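Local coordinates for protein argonaute (Methanocaldococcus jannaschii, PDB 5G5S) that cuts single-stranded DNA targets, using short single-stranded DNA guides to select the complementary strand, and may thereby defend the cell against invading genetic elements, at residues P116-I121 and S138-E143; K165-F170 and A176-Y181; L314-V319 and T324-T329; C428-I433 and K449-L454. All coordinates share one frame; numbering follows the deposited sequence.

Contact 1 (P116-I121 and S138-E143)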
# COMPACT_ATOMS: atom_id res chain seq x y z
N PRO A 116 24.69 -1.10 17.58
CA PRO A 116 25.23 -2.30 18.24
C PRO A 116 24.65 -2.53 19.65
O PRO A 116 24.48 -3.68 20.05
CB PRO A 116 26.74 -2.04 18.29
CG PRO A 116 26.98 -0.96 17.29
CD PRO A 116 25.77 -0.11 17.37
N GLU A 117 24.31 -1.43 20.38
CA GLU A 117 23.73 -1.55 21.72
C GLU A 117 22.29 -2.06 21.68
O GLU A 117 21.90 -2.81 22.57
CB GLU A 117 23.85 -0.24 22.53
CG GLU A 117 23.96 -0.52 24.03
CD GLU A 117 23.97 0.67 24.96
OE1 GLU A 117 24.91 1.49 24.87
OE2 GLU A 117 23.08 0.74 25.84
N LEU A 118 21.52 -1.67 20.65
CA LEU A 118 20.13 -2.11 20.44
C LEU A 118 20.08 -3.60 20.10
O LEU A 118 19.18 -4.28 20.60
CB LEU A 118 19.44 -1.29 19.33
CG LEU A 118 18.80 0.04 19.70
CD1 LEU A 118 18.27 0.73 18.48
CD2 LEU A 118 17.68 -0.13 20.72
N SER A 119 21.04 -4.11 19.28
CA SER A 119 21.16 -5.52 18.88
C SER A 119 21.42 -6.40 20.10
O SER A 119 20.85 -7.48 20.21
CB SER A 119 22.30 -5.70 17.88
OG SER A 119 22.20 -4.79 16.80
N ARG A 120 22.29 -5.91 21.02
CA ARG A 120 22.67 -6.54 22.28
C ARG A 120 21.45 -6.74 23.19
O ARG A 120 21.34 -7.79 23.82
CB ARG A 120 23.74 -5.68 22.98
CG ARG A 120 24.29 -6.25 24.30
CD ARG A 120 24.79 -5.16 25.22
NE ARG A 120 23.69 -4.33 25.73
CZ ARG A 120 23.82 -3.39 26.66
NH1 ARG A 120 25.01 -3.14 27.21
NH2 ARG A 120 22.77 -2.69 27.06
N ILE A 121 20.55 -5.73 23.26
CA ILE A 121 19.33 -5.78 24.07
C ILE A 121 18.37 -6.87 23.55
O ILE A 121 17.87 -7.68 24.34
CB ILE A 121 18.66 -4.37 24.22
CG1 ILE A 121 19.59 -3.38 24.98
CG2 ILE A 121 17.28 -4.44 24.91
CD1 ILE A 121 19.36 -1.88 24.68
N SER A 138 14.42 -10.99 14.46
CA SER A 138 13.94 -9.78 15.12
C SER A 138 14.93 -8.65 15.00
O SER A 138 16.14 -8.88 15.01
CB SER A 138 13.67 -10.05 16.60
OG SER A 138 12.52 -10.86 16.75
N TYR A 139 14.41 -7.42 14.88
CA TYR A 139 15.22 -6.21 14.78
C TYR A 139 14.50 -4.97 15.29
O TYR A 139 13.28 -4.91 15.33
CB TYR A 139 15.75 -6.00 13.35
CG TYR A 139 14.74 -5.51 12.34
CD1 TYR A 139 14.54 -4.15 12.13
CD2 TYR A 139 14.02 -6.41 11.55
CE1 TYR A 139 13.63 -3.69 11.18
CE2 TYR A 139 13.12 -5.96 10.59
CZ TYR A 139 12.92 -4.60 10.41
OH TYR A 139 12.03 -4.13 9.48
N CYS A 140 15.30 -3.95 15.65
CA CYS A 140 14.83 -2.65 16.08
C CYS A 140 15.05 -1.67 14.96
O CYS A 140 16.06 -1.75 14.26
CB CYS A 140 15.55 -2.19 17.34
SG CYS A 140 15.08 -3.09 18.84
N GLU A 141 14.11 -0.76 14.79
CA GLU A 141 14.25 0.36 13.87
C GLU A 141 14.05 1.63 14.69
O GLU A 141 13.23 1.65 15.62
CB GLU A 141 13.37 0.30 12.61
CG GLU A 141 12.08 -0.49 12.71
CD GLU A 141 11.16 -0.28 11.53
OE1 GLU A 141 11.62 -0.44 10.37
OE2 GLU A 141 9.98 0.06 11.75
N TYR A 142 14.87 2.64 14.41
CA TYR A 142 14.84 3.88 15.17
C TYR A 142 14.92 5.12 14.30
O TYR A 142 15.48 5.09 13.20
CB TYR A 142 15.92 3.87 16.27
CG TYR A 142 17.32 3.99 15.71
CD1 TYR A 142 17.95 2.90 15.11
CD2 TYR A 142 18.00 5.20 15.74
CE1 TYR A 142 19.20 3.03 14.50
CE2 TYR A 142 19.25 5.34 15.15
CZ TYR A 142 19.86 4.25 14.55
OH TYR A 142 21.11 4.38 14.00
N GLU A 143 14.38 6.21 14.83
CA GLU A 143 14.35 7.54 14.23
C GLU A 143 14.28 8.54 15.37
O GLU A 143 13.85 8.19 16.47
CB GLU A 143 13.05 7.67 13.42
CG GLU A 143 13.18 8.47 12.14
CD GLU A 143 11.91 8.42 11.31
OE1 GLU A 143 10.83 8.70 11.86
OE2 GLU A 143 12.01 8.06 10.11

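Contact 2 (K165-F170 and A176-Y181)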
# COMPACT_ATOMS: atom_id res chain seq x y z
N LYS A 165 11.99 -22.69 2.11
CA LYS A 165 11.77 -23.37 0.83
C LYS A 165 11.81 -22.24 -0.20
O LYS A 165 11.13 -21.22 -0.00
CB LYS A 165 10.40 -24.08 0.81
CG LYS A 165 10.13 -24.91 -0.45
CD LYS A 165 8.64 -25.18 -0.67
CE LYS A 165 8.14 -26.42 0.03
NZ LYS A 165 6.67 -26.57 -0.11
N HIS A 166 12.62 -22.39 -1.26
CA HIS A 166 12.76 -21.35 -2.29
C HIS A 166 11.47 -21.00 -3.05
O HIS A 166 10.52 -21.78 -3.07
CB HIS A 166 13.87 -21.70 -3.26
CG HIS A 166 13.53 -22.86 -4.13
ND1 HIS A 166 13.91 -24.14 -3.79
CD2 HIS A 166 12.83 -22.90 -5.28
CE1 HIS A 166 13.47 -24.91 -4.77
NE2 HIS A 166 12.80 -24.21 -5.68
N LEU A 167 11.48 -19.82 -3.68
CA LEU A 167 10.35 -19.25 -4.42
C LEU A 167 9.70 -20.14 -5.50
O LEU A 167 8.47 -20.23 -5.51
CB LEU A 167 10.69 -17.82 -4.90
CG LEU A 167 9.63 -16.98 -5.62
CD1 LEU A 167 8.36 -16.84 -4.80
CD2 LEU A 167 10.19 -15.62 -5.96
N TRP A 168 10.49 -20.85 -6.33
CA TRP A 168 9.96 -21.75 -7.38
C TRP A 168 9.22 -22.99 -6.86
O TRP A 168 8.12 -23.28 -7.35
CB TRP A 168 11.03 -22.10 -8.43
CG TRP A 168 10.54 -22.89 -9.63
CD1 TRP A 168 11.09 -24.04 -10.12
CD2 TRP A 168 9.41 -22.60 -10.47
NE1 TRP A 168 10.39 -24.47 -11.22
CE2 TRP A 168 9.35 -23.60 -11.46
CE3 TRP A 168 8.44 -21.57 -10.48
CZ2 TRP A 168 8.37 -23.61 -12.46
CZ3 TRP A 168 7.45 -21.61 -11.45
CH2 TRP A 168 7.43 -22.61 -12.44
N ASP A 169 9.80 -23.71 -5.87
CA ASP A 169 9.15 -24.89 -5.28
C ASP A 169 7.97 -24.47 -4.44
O ASP A 169 6.96 -25.18 -4.39
CB ASP A 169 10.11 -25.72 -4.39
CG ASP A 169 10.92 -26.79 -5.11
OD1 ASP A 169 11.29 -26.58 -6.29
OD2 ASP A 169 11.29 -27.79 -4.45
N PHE A 170 8.10 -23.30 -3.77
CA PHE A 170 7.06 -22.75 -2.92
C PHE A 170 5.79 -22.50 -3.73
O PHE A 170 4.69 -22.84 -3.26
CB PHE A 170 7.56 -21.48 -2.21
CG PHE A 170 6.55 -20.89 -1.26
CD1 PHE A 170 6.35 -21.43 0.00
CD2 PHE A 170 5.74 -19.83 -1.66
CE1 PHE A 170 5.39 -20.89 0.87
CE2 PHE A 170 4.78 -19.31 -0.80
CZ PHE A 170 4.62 -19.83 0.46
N ALA A 176 2.01 -19.22 -13.22
CA ALA A 176 0.85 -18.42 -12.85
C ALA A 176 0.88 -18.03 -11.37
O ALA A 176 0.70 -16.85 -11.06
CB ALA A 176 -0.43 -19.17 -13.18
N LEU A 177 1.18 -18.99 -10.45
CA LEU A 177 1.28 -18.74 -9.01
C LEU A 177 2.38 -17.76 -8.70
O LEU A 177 2.24 -16.99 -7.75
CB LEU A 177 1.50 -20.03 -8.19
CG LEU A 177 0.30 -20.92 -7.85
CD1 LEU A 177 0.66 -21.88 -6.74
CD2 LEU A 177 -0.93 -20.12 -7.41
N LEU A 178 3.46 -17.77 -9.49
CA LEU A 178 4.59 -16.85 -9.36
C LEU A 178 4.14 -15.40 -9.57
O LEU A 178 4.59 -14.52 -8.83
CB LEU A 178 5.71 -17.23 -10.34
CG LEU A 178 7.07 -16.60 -10.07
CD1 LEU A 178 7.67 -17.09 -8.76
CD2 LEU A 178 8.03 -16.87 -11.20
N GLU A 179 3.24 -15.15 -10.55
CA GLU A 179 2.70 -13.82 -10.87
C GLU A 179 1.93 -13.22 -9.68
O GLU A 179 1.99 -12.02 -9.46
CB GLU A 179 1.83 -13.86 -12.14
CG GLU A 179 2.59 -14.32 -13.36
CD GLU A 179 1.85 -14.43 -14.68
OE1 GLU A 179 0.60 -14.54 -14.67
OE2 GLU A 179 2.53 -14.44 -15.73
N GLU A 180 1.26 -14.08 -8.89
CA GLU A 180 0.53 -13.69 -7.68
C GLU A 180 1.45 -13.15 -6.58
O GLU A 180 0.96 -12.59 -5.59
CB GLU A 180 -0.29 -14.88 -7.15
CG GLU A 180 -1.61 -15.09 -7.86
CD GLU A 180 -2.46 -13.85 -8.05
OE1 GLU A 180 -2.76 -13.17 -7.05
OE2 GLU A 180 -2.80 -13.55 -9.22
N TYR A 181 2.79 -13.33 -6.73
CA TYR A 181 3.81 -12.89 -5.80
C TYR A 181 4.46 -11.55 -6.17
O TYR A 181 5.31 -11.06 -5.44
CB TYR A 181 4.82 -14.02 -5.47
CG TYR A 181 4.20 -15.06 -4.56
CD1 TYR A 181 3.37 -16.06 -5.07
CD2 TYR A 181 4.32 -14.97 -3.18
CE1 TYR A 181 2.72 -16.96 -4.24
CE2 TYR A 181 3.68 -15.87 -2.33
CZ TYR A 181 2.88 -16.87 -2.87
OH TYR A 181 2.24 -17.75 -2.04

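Contact 3 (L314-V319 and T324-T329)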
# COMPACT_ATOMS: atom_id res chain seq x y z
N LEU A 314 -22.75 9.11 4.49
CA LEU A 314 -22.68 8.81 3.08
C LEU A 314 -24.04 9.10 2.49
O LEU A 314 -25.05 9.05 3.20
CB LEU A 314 -22.28 7.33 2.85
CG LEU A 314 -20.94 6.88 3.45
CD1 LEU A 314 -20.91 5.38 3.66
CD2 LEU A 314 -19.76 7.33 2.61
N LEU A 315 -24.08 9.42 1.20
CA LEU A 315 -25.32 9.67 0.49
C LEU A 315 -25.55 8.59 -0.55
O LEU A 315 -24.62 8.15 -1.22
CB LEU A 315 -25.32 11.06 -0.16
CG LEU A 315 -25.40 12.26 0.76
CD1 LEU A 315 -25.12 13.53 -0.00
CD2 LEU A 315 -26.78 12.36 1.44
N VAL A 316 -26.80 8.15 -0.66
CA VAL A 316 -27.30 7.13 -1.58
C VAL A 316 -28.66 7.62 -2.06
O VAL A 316 -29.21 8.54 -1.45
CB VAL A 316 -27.44 5.74 -0.91
CG1 VAL A 316 -26.11 5.02 -0.86
CG2 VAL A 316 -28.04 5.83 0.49
N LYS A 317 -29.22 7.01 -3.10
CA LYS A 317 -30.57 7.40 -3.53
C LYS A 317 -31.60 6.49 -2.85
O LYS A 317 -31.26 5.37 -2.44
CB LYS A 317 -30.72 7.37 -5.06
CG LYS A 317 -29.70 8.22 -5.84
CD LYS A 317 -29.86 9.72 -5.65
CE LYS A 317 -29.14 10.52 -6.71
NZ LYS A 317 -29.81 10.41 -8.03
N ASP A 318 -32.84 6.98 -2.68
CA ASP A 318 -33.96 6.22 -2.12
C ASP A 318 -34.76 5.65 -3.29
O ASP A 318 -34.33 5.78 -4.44
CB ASP A 318 -34.83 7.08 -1.17
CG ASP A 318 -35.33 8.42 -1.71
OD1 ASP A 318 -35.64 8.50 -2.92
OD2 ASP A 318 -35.43 9.38 -0.91
N VAL A 319 -35.93 5.05 -3.04
CA VAL A 319 -36.74 4.49 -4.13
C VAL A 319 -37.27 5.53 -5.16
O VAL A 319 -37.56 5.17 -6.31
CB VAL A 319 -37.77 3.45 -3.63
CG1 VAL A 319 -39.10 4.10 -3.29
CG2 VAL A 319 -37.93 2.31 -4.63
N THR A 324 -30.33 10.43 0.47
CA THR A 324 -30.59 10.06 1.86
C THR A 324 -29.30 9.78 2.62
O THR A 324 -28.41 9.12 2.09
CB THR A 324 -31.49 8.81 1.95
OG1 THR A 324 -32.01 8.48 0.66
CG2 THR A 324 -32.60 8.96 2.98
N LYS A 325 -29.23 10.24 3.89
CA LYS A 325 -28.08 10.05 4.77
C LYS A 325 -27.99 8.64 5.33
O LYS A 325 -28.96 8.12 5.90
CB LYS A 325 -28.05 11.09 5.90
CG LYS A 325 -27.04 12.21 5.67
CD LYS A 325 -27.43 13.49 6.38
CE LYS A 325 -26.78 13.65 7.74
NZ LYS A 325 -25.67 14.64 7.71
N ILE A 326 -26.83 8.02 5.14
CA ILE A 326 -26.45 6.69 5.60
C ILE A 326 -25.12 6.86 6.33
O ILE A 326 -24.32 7.70 5.91
CB ILE A 326 -26.43 5.71 4.37
CG1 ILE A 326 -27.65 4.76 4.35
CG2 ILE A 326 -25.09 4.99 4.11
CD1 ILE A 326 -27.74 3.70 5.50
N TYR A 327 -24.90 6.16 7.45
CA TYR A 327 -23.66 6.32 8.21
C TYR A 327 -22.69 5.16 8.01
O TYR A 327 -21.51 5.29 8.31
CB TYR A 327 -23.95 6.58 9.70
CG TYR A 327 -24.45 7.98 9.96
CD1 TYR A 327 -25.80 8.29 9.87
CD2 TYR A 327 -23.56 9.02 10.23
CE1 TYR A 327 -26.27 9.59 10.07
CE2 TYR A 327 -24.01 10.32 10.45
CZ TYR A 327 -25.37 10.60 10.35
OH TYR A 327 -25.82 11.88 10.56
N SER A 328 -23.20 4.03 7.50
CA SER A 328 -22.41 2.84 7.23
C SER A 328 -22.97 2.08 6.02
O SER A 328 -24.15 2.21 5.73
CB SER A 328 -22.38 1.94 8.47
OG SER A 328 -21.50 0.84 8.30
N THR A 329 -22.13 1.31 5.33
CA THR A 329 -22.58 0.51 4.17
C THR A 329 -23.13 -0.86 4.62
O THR A 329 -23.62 -1.64 3.79
CB THR A 329 -21.48 0.39 3.11
OG1 THR A 329 -20.35 -0.26 3.69
CG2 THR A 329 -21.08 1.72 2.48

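Contact 4 (C428-I433 and K449-L454)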
# COMPACT_ATOMS: atom_id res chain seq x y z
N CYS A 428 -19.41 -9.60 -18.99
CA CYS A 428 -20.04 -10.72 -18.30
C CYS A 428 -19.62 -10.73 -16.85
O CYS A 428 -18.68 -10.01 -16.46
CB CYS A 428 -19.69 -12.04 -18.99
SG CYS A 428 -20.38 -12.22 -20.66
N PHE A 429 -20.31 -11.53 -16.03
CA PHE A 429 -19.97 -11.66 -14.62
C PHE A 429 -19.78 -13.12 -14.24
O PHE A 429 -20.35 -14.01 -14.87
CB PHE A 429 -20.99 -10.95 -13.70
CG PHE A 429 -20.50 -10.86 -12.27
CD1 PHE A 429 -19.51 -9.96 -11.91
CD2 PHE A 429 -20.97 -11.75 -11.30
CE1 PHE A 429 -19.01 -9.92 -10.61
CE2 PHE A 429 -20.46 -11.71 -10.00
CZ PHE A 429 -19.49 -10.80 -9.66
N ALA A 430 -18.94 -13.39 -13.22
CA ALA A 430 -18.73 -14.74 -12.72
C ALA A 430 -18.65 -14.73 -11.20
O ALA A 430 -17.86 -13.99 -10.63
CB ALA A 430 -17.48 -15.36 -13.32
N LEU A 431 -19.52 -15.51 -10.55
CA LEU A 431 -19.52 -15.63 -9.10
C LEU A 431 -18.80 -16.93 -8.77
O LEU A 431 -19.26 -18.01 -9.16
CB LEU A 431 -20.95 -15.59 -8.54
CG LEU A 431 -21.12 -15.68 -7.02
CD1 LEU A 431 -20.68 -14.39 -6.33
CD2 LEU A 431 -22.56 -16.02 -6.66
N ILE A 432 -17.63 -16.82 -8.14
CA ILE A 432 -16.79 -17.96 -7.79
C ILE A 432 -17.04 -18.36 -6.33
O ILE A 432 -16.83 -17.56 -5.41
CB ILE A 432 -15.28 -17.67 -8.09
CG1 ILE A 432 -15.04 -17.34 -9.58
CG2 ILE A 432 -14.37 -18.81 -7.62
CD1 ILE A 432 -13.84 -16.37 -9.81
N ILE A 433 -17.50 -19.61 -6.12
CA ILE A 433 -17.75 -20.19 -4.80
C ILE A 433 -16.59 -21.17 -4.54
O ILE A 433 -16.47 -22.21 -5.21
CB ILE A 433 -19.14 -20.89 -4.69
CG1 ILE A 433 -20.29 -20.12 -5.43
CG2 ILE A 433 -19.49 -21.26 -3.24
CD1 ILE A 433 -20.70 -18.75 -4.86
N LYS A 449 -8.22 -13.32 -12.83
CA LYS A 449 -7.33 -12.67 -13.78
C LYS A 449 -7.55 -13.19 -15.20
O LYS A 449 -7.84 -12.40 -16.10
CB LYS A 449 -5.87 -12.84 -13.31
CG LYS A 449 -4.83 -12.16 -14.18
CD LYS A 449 -3.45 -12.34 -13.58
CE LYS A 449 -2.74 -13.61 -14.00
NZ LYS A 449 -1.60 -13.91 -13.09
N GLN A 450 -7.46 -14.52 -15.39
CA GLN A 450 -7.66 -15.23 -16.66
C GLN A 450 -9.08 -15.11 -17.19
O GLN A 450 -9.29 -15.17 -18.41
CB GLN A 450 -7.25 -16.71 -16.54
CG GLN A 450 -5.74 -16.92 -16.42
CD GLN A 450 -5.32 -18.35 -16.69
OE1 GLN A 450 -6.01 -19.32 -16.36
NE2 GLN A 450 -4.14 -18.51 -17.28
N LEU A 451 -10.06 -14.97 -16.28
CA LEU A 451 -11.48 -14.77 -16.57
C LEU A 451 -11.66 -13.38 -17.19
O LEU A 451 -12.38 -13.25 -18.17
CB LEU A 451 -12.29 -14.87 -15.26
CG LEU A 451 -13.47 -15.83 -15.15
CD1 LEU A 451 -13.27 -17.10 -15.93
CD2 LEU A 451 -13.74 -16.16 -13.70
N PHE A 452 -10.96 -12.35 -16.64
CA PHE A 452 -11.02 -10.98 -17.15
C PHE A 452 -10.40 -10.81 -18.55
O PHE A 452 -10.84 -9.94 -19.31
CB PHE A 452 -10.46 -9.96 -16.14
CG PHE A 452 -10.63 -8.54 -16.62
CD1 PHE A 452 -11.87 -7.92 -16.57
CD2 PHE A 452 -9.57 -7.86 -17.22
CE1 PHE A 452 -12.05 -6.64 -17.09
CE2 PHE A 452 -9.76 -6.60 -17.78
CZ PHE A 452 -10.99 -5.99 -17.69
N ASP A 453 -9.40 -11.65 -18.90
CA ASP A 453 -8.77 -11.65 -20.22
C ASP A 453 -9.81 -12.03 -21.31
O ASP A 453 -9.63 -11.68 -22.47
CB ASP A 453 -7.61 -12.65 -20.25
CG ASP A 453 -6.26 -12.10 -19.82
OD1 ASP A 453 -6.14 -10.85 -19.68
OD2 ASP A 453 -5.31 -12.90 -19.68
N LEU A 454 -10.89 -12.73 -20.88
CA LEU A 454 -12.05 -13.18 -21.65
C LEU A 454 -13.24 -12.20 -21.46
O LEU A 454 -14.37 -12.54 -21.81
CB LEU A 454 -12.46 -14.58 -21.11
CG LEU A 454 -11.90 -15.84 -21.77
CD1 LEU A 454 -10.41 -16.03 -21.49
CD2 LEU A 454 -12.61 -17.05 -21.24

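Contact 1 (P116-I121 and S138-E143)
L118 of helix 114-122 reaches the strand 134-147 and meets C140 and Y142 there. These three residues make the whole contact. The leucine has the most surface buried, 76 Å², against 43 Å² for C140 and 24 Å² for Y142. Its CD1 methyl makes the closest touches. CD1 of L118 lies 4.0 Å from CD1 of the Y142 ring and 4.2 Å from CB of C140, the nearest atom of the cysteine. L118 has CG anti to its carbonyl carbon (chi1 -85°), and with chi2 extended (176°) CD1 is carried out toward the strand. L118 and Y142 approach each other at a slant. C140 and Y142 are two residues apart on the strand, and both point toward the helix. E141 between them points away. The backbones stay apart: the nearest alpha carbons, those of L118 and C140, are separated by 6.9 Å.

I290 of helix 280-293 touches both L118 and C140, and L294 also packs on L118, so the apolar patch is larger than this pair of segments. The side chain of Y142 comes within about 3 Å of that of K109, a residue that interacts with the guide DNA.

The direct contact is small, 143 Å² in all. It is apolar and non-directional, a fit by shape between helix and strand. The phenol is held separately, by the bond from Y142 OH to E115 and the cation-pi pair with R105, which also bonds the backbone O of Y142.

Contact 2 (K165-F170 and A176-Y181)
L167 and L178 meet between two short helices, 167-170 and 175-179. In both leucines CG stands anti to the backbone N (chi1 -176° and -165°), which turns the branched end of each toward the other. CD1 of L178 sits against the fork of L167, 3.7 Å from its CG and 4.0 Å from each of its methyls. The two side chains cross at about a right angle.

Beside them F170 meets Y181. F170 also has CG opposite its backbone N, and this brings the far end of its ring to Y181 although its CB does not point there. Y181 comes in with its hydroxyl leading. Its OH lies 3.2 Å from CE2 of F170, at the ring edge and near the ring plane. The Y181 CZ is 3.7 Å from the same F170 CE2. The ring planes stand at 83°, with centroids 5.9 Å apart.

L257 of strand 255-260 touches L167, F170 and Y181. H166 is the N-cap residue of the first helix. The result is two short helices joined by a brief connection and packed on strand 255-260 within the PAZ domain, the domain that binds the 3'-end of the guide DNA.

Contact 3 (L314-V319 and T324-T329)
V316 has CG1 anti to its carbonyl carbon (chi1 -82°), which leaves CG2 between N and C, 4.0 Å from CG1 of I326. L314 also turns CG opposite its carbonyl carbon, and beyond it CD1 lies 3.8 Å from CG2 of T329. The L314 CB is 3.9 Å from CG2 of I326. The hairpin pairing puts L314, V316, T324 and I326 on one face. L315 and K325 lie on the other, with CD2 of L315 at 4.2 Å from CG of K325. D318 CB lies 3.6 Å from T324 OG1, and these two side chains cross at about a right angle.

The backbones are antiparallel. L314 and I326 form a hydrogen-bonded pair, as do V316 and T324, with L315 and K325 the non-hydrogen-bonded pair between. I326 N bonds to L314 O at 2.8 Å, with an angle of 159° at the hydrogen. T324 N donates to V316 O at 2.9 Å, while the bond from V316 N to T324 O is weak.

D318 closes the turn, with OD1 accepting from N322 N. Strand 314-317 is the middle of a three-stranded antiparallel sheet. Strand 323-326 flanks it on one edge and 492-493 on the other, where L315 bonds to I492. K325 forms a salt bridge with D494, close to that outer strand.

Contact 4 (C428-I433 and K449-L454)
Strand 428-434 and helix 442-452 face each other without backbone bonds. Their closest alpha carbons, those of A430 and L451, are 8.2 Å apart. A430 and I432 point toward the helix, while L431 between them points away. On the helix L451 is the residue that points back.

One methyl of L451 makes both touches. Its CD2 lies 3.8 Å from CB of A430 and 3.9 Å from CD1 of I432. I432 extends CD1 toward it, and these two side chains meet tip to tip. In I432 CG1 is anti to the carbonyl carbon (chi1 -59°) and CD1 is extended beyond it, which directs the end methyl to L451. The off-rotamer chi1 of L451, -127°, goes with CD2 being the methyl that meets both strand residues.

All three residues are buried. L451 also packs on L363 of strand 357-365, S458 of strand 456-462 and I416 of helix 412-420. Within the sheet, A430 forms backbone bonds with I457 and Q459.

Q459 binds a divalent metal cation in a structure of this protein, and the side chain of I432 is about 7 Å from its side chain. The contact belongs to a beta-alpha-beta crossover: strand 428-434, helix 442-452 and strand 456-462. It packs the helix on the parallel four-stranded sheet of the Mid domain, which binds the phosphorylated 5'-end of the guide.

How the contacts relate
Contacts 1 and 4 are buried, and each sets one helical leucine against a strand. Contacts 2 and 3 are only partly buried. Contact 3 alone is built on backbone hydrogen bonds across its segments; the other three rely on side-chain packing, and contact 2 adds an aromatic pair. No two contacts share a helix or strand. Contacts 2 and 4 do touch, through a salt bridge from E179 OE1 to K449 NZ at 2.8 Å, which ties the PAZ segment to the Mid helix. Contacts 1 and 3 lie on opposite sides of the chain's centre, with contact centres about 49 Å apart, and contact 4 is also across from contact 1.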